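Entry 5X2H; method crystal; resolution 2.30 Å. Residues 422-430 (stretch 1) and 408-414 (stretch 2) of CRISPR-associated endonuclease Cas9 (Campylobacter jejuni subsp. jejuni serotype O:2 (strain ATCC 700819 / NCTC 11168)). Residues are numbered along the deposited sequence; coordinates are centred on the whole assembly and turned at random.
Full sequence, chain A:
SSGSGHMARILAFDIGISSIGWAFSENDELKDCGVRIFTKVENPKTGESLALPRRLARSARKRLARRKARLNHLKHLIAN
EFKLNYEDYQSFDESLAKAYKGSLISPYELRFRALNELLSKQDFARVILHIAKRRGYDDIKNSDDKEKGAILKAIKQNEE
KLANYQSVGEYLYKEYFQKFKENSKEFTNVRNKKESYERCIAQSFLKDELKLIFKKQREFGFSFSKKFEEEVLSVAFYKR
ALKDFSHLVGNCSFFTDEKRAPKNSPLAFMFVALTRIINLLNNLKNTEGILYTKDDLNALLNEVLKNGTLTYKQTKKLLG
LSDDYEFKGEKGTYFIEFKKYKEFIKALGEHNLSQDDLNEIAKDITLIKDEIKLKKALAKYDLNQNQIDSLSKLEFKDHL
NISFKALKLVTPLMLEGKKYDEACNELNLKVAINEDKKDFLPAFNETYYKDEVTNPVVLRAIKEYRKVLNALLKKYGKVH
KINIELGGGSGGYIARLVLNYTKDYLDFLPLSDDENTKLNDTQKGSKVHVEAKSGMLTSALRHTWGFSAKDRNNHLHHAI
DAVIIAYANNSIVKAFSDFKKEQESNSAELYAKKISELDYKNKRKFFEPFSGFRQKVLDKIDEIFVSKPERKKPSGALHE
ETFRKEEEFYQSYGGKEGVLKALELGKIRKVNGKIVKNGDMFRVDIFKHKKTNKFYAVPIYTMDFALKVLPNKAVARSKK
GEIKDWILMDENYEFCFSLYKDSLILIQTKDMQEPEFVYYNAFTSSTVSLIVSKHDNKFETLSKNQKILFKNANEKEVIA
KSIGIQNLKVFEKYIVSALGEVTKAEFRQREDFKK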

# COMPACT_ATOMS: atom_id res chain seq x y z
N GLU A 422 28.23 23.94 -16.53
CA GLU A 422 28.52 25.15 -17.29
C GLU A 422 27.30 25.61 -18.07
O GLU A 422 27.04 26.82 -18.18
CB GLU A 422 29.70 24.92 -18.23
CG GLU A 422 30.96 24.41 -17.56
CD GLU A 422 32.07 24.12 -18.56
OE1 GLU A 422 33.13 24.78 -18.48
OE2 GLU A 422 31.87 23.25 -19.43
N ALA A 423 26.55 24.67 -18.63
CA ALA A 423 25.33 25.03 -19.35
C ALA A 423 24.30 25.63 -18.40
O ALA A 423 23.64 26.62 -18.75
CB ALA A 423 24.76 23.80 -20.06
N CYS A 424 24.16 25.06 -17.21
CA CYS A 424 23.18 25.58 -16.25
C CYS A 424 23.58 26.96 -15.75
O CYS A 424 22.72 27.83 -15.56
CB CYS A 424 23.02 24.60 -15.09
SG CYS A 424 22.29 23.00 -15.54
N ASN A 425 24.88 27.19 -15.54
CA ASN A 425 25.31 28.51 -15.08
C ASN A 425 25.15 29.56 -16.17
O ASN A 425 24.79 30.71 -15.88
CB ASN A 425 26.76 28.45 -14.59
CG ASN A 425 27.18 29.71 -13.87
OD1 ASN A 425 27.98 30.50 -14.38
ND2 ASN A 425 26.63 29.92 -12.67
N GLU A 426 25.42 29.20 -17.42
CA GLU A 426 25.26 30.15 -18.52
C GLU A 426 23.79 30.48 -18.74
O GLU A 426 23.45 31.62 -19.10
CB GLU A 426 25.88 29.60 -19.79
CG GLU A 426 25.61 30.44 -21.03
CD GLU A 426 26.44 30.01 -22.22
OE1 GLU A 426 27.42 29.28 -22.03
OE2 GLU A 426 26.10 30.42 -23.35
N LEU A 427 22.90 29.52 -18.53
CA LEU A 427 21.47 29.72 -18.69
C LEU A 427 20.80 30.28 -17.44
O LEU A 427 19.61 30.59 -17.48
CB LEU A 427 20.79 28.41 -19.08
CG LEU A 427 21.14 27.86 -20.46
CD1 LEU A 427 20.69 26.42 -20.60
CD2 LEU A 427 20.54 28.72 -21.56
N ASN A 428 21.55 30.41 -16.34
CA ASN A 428 20.99 30.82 -15.05
C ASN A 428 19.88 29.87 -14.61
O ASN A 428 18.83 30.29 -14.12
CB ASN A 428 20.49 32.27 -15.08
CG ASN A 428 21.62 33.26 -15.33
OD1 ASN A 428 21.53 34.10 -16.22
ND2 ASN A 428 22.67 33.16 -14.53
N LEU A 429 20.12 28.57 -14.79
CA LEU A 429 19.20 27.54 -14.33
C LEU A 429 19.57 27.12 -12.91
O LEU A 429 20.68 26.62 -12.68
CB LEU A 429 19.24 26.33 -15.27
CG LEU A 429 18.20 26.27 -16.39
CD1 LEU A 429 18.59 25.22 -17.41
CD2 LEU A 429 16.82 25.98 -15.82
N LYS A 430 18.66 27.34 -11.97
CA LYS A 430 18.86 26.97 -10.58
C LYS A 430 17.79 25.98 -10.15
O LYS A 430 16.62 26.12 -10.52
CB LYS A 430 18.82 28.21 -9.67
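Stretch 2, residues 408-414: KLVTPLM

Stretch 2 is helical throughout, part of a longer helix that begins before Lys408 and runs on past Met414. Its phi/psi pairs stay in the helical region, and Met414 N donates to Val410 O at 3.0 Å. The helix is kinked at Pro412, whose ring nitrogen carries no hydrogen and so makes no bond to the preceding turn. Stretch 1 enters as the last part of a helix, with Glu426 N bonded to Glu422 O and Leu427 N to Ala423 O, both at 3.0 Å. Asn428 then leaves helical geometry in the positive-phi region (57/43), and Leu429 N reaches back to Cys424 O at 2.8 Å. By Leu429 and Lys430 the backbone is extended, with psi values of 118° and 139°.

The two helix axes approach to 9.0 Å, and their N-to-C directions differ by 118°, so stretch 2 crosses stretch 1 obliquely, nearer antiparallel than parallel. The closest backbone register is Ala423 to Val410, with CA to CA at 5.6 Å; from Leu427 CA to Leu409 CA the spacing is 7.6 Å. No hydrogen bond links the stretches. Their contact, which buries 378 Å² summed over both sides, rests on packing.

At the close register, the CA-to-CB bond of Ala423 points toward stretch 2, and the small side chain fits among three neighbours: Ala423 CB lies 3.7 Å from Val410 CG1, 3.8 Å from Leu413 CB and 4.3 Å from Met414 CG. One turn further along, Leu427 also points toward the partner. Its chi1 of -67° (m) and chi2 of 166° (t) place Leu427 CD1 3.6 Å from Leu409 CB and 3.3 Å from Leu409 O, so the methyl packs against backbone as well as side chain.

Leu413 has the largest covered area of any residue in either stretch, 83 Å². Its CD1 atom lies 3.6 Å from Leu427 CG and also 3.6 Å from Ala423 O, thereby spanning one helical turn of stretch 1. The same Leu413 CD1 is 3.8 Å from Glu426 CD, a contact with the carboxylate carbon of a side chain whose OE1 is hydrogen-bonded elsewhere in the structure.

Val410 points sideways, yet its two methyls meet different residues. While CG1 faces Ala423, Val410 CG2 lies 3.7 Å from Leu429 CD1 and 4.4 Å from Cys424 SG. The contact with Leu429 carries the apolar packing past the helix end, since Leu429 follows the positive-phi residue and still directs its CA-to-CB bond toward stretch 2.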

# COMPACT_ATOMS: atom_id res chain seq x y z
N LYS A 408 15.65 21.22 -23.74
CA LYS A 408 15.73 22.12 -24.89
C LYS A 408 16.73 23.24 -24.68
O LYS A 408 17.21 23.82 -25.66
CB LYS A 408 14.35 22.70 -25.19
CG LYS A 408 13.41 21.77 -25.94
CD LYS A 408 11.99 22.31 -25.94
CE LYS A 408 11.25 21.90 -27.19
NZ LYS A 408 11.81 22.57 -28.40
N LEU A 409 17.05 23.57 -23.43
CA LEU A 409 17.98 24.64 -23.10
C LEU A 409 19.40 24.14 -22.86
O LEU A 409 20.35 24.73 -23.37
CB LEU A 409 17.49 25.40 -21.86
CG LEU A 409 16.11 26.06 -21.96
CD1 LEU A 409 15.63 26.51 -20.59
CD2 LEU A 409 16.15 27.22 -22.94
N VAL A 410 19.56 23.06 -22.09
CA VAL A 410 20.89 22.60 -21.72
C VAL A 410 21.56 21.88 -22.88
O VAL A 410 22.77 22.03 -23.09
CB VAL A 410 20.79 21.70 -20.47
CG1 VAL A 410 22.15 21.15 -20.10
CG2 VAL A 410 20.18 22.47 -19.31
N THR A 411 20.81 21.09 -23.63
CA THR A 411 21.41 20.28 -24.69
C THR A 411 22.10 21.09 -25.78
O THR A 411 23.19 20.66 -26.22
CB THR A 411 20.34 19.36 -25.31
OG1 THR A 411 19.54 18.79 -24.27
CG2 THR A 411 21.00 18.24 -26.09
N PRO A 412 21.57 22.22 -26.26
CA PRO A 412 22.33 22.98 -27.27
C PRO A 412 23.69 23.45 -26.79
O PRO A 412 24.65 23.46 -27.56
CB PRO A 412 21.40 24.16 -27.59
CG PRO A 412 20.04 23.67 -27.27
CD PRO A 412 20.22 22.78 -26.07
N LEU A 413 23.79 23.85 -25.51
CA LEU A 413 25.08 24.29 -24.99
C LEU A 413 26.04 23.11 -24.82
O LEU A 413 27.24 23.24 -25.07
CB LEU A 413 24.90 25.03 -23.67
CG LEU A 413 24.01 26.28 -23.69
CD1 LEU A 413 24.08 26.99 -22.35
CD2 LEU A 413 24.42 27.21 -24.82
N MET A 414 25.52 21.96 -24.39
CA MET A 414 26.35 20.77 -24.28
C MET A 414 26.78 20.26 -25.65
O MET A 414 27.84 19.64 -25.78
CB MET A 414 25.62 19.68 -23.50
CG MET A 414 25.26 20.07 -22.07
SD MET A 414 24.53 18.72 -21.12
CE MET A 414 25.91 17.60 -20.96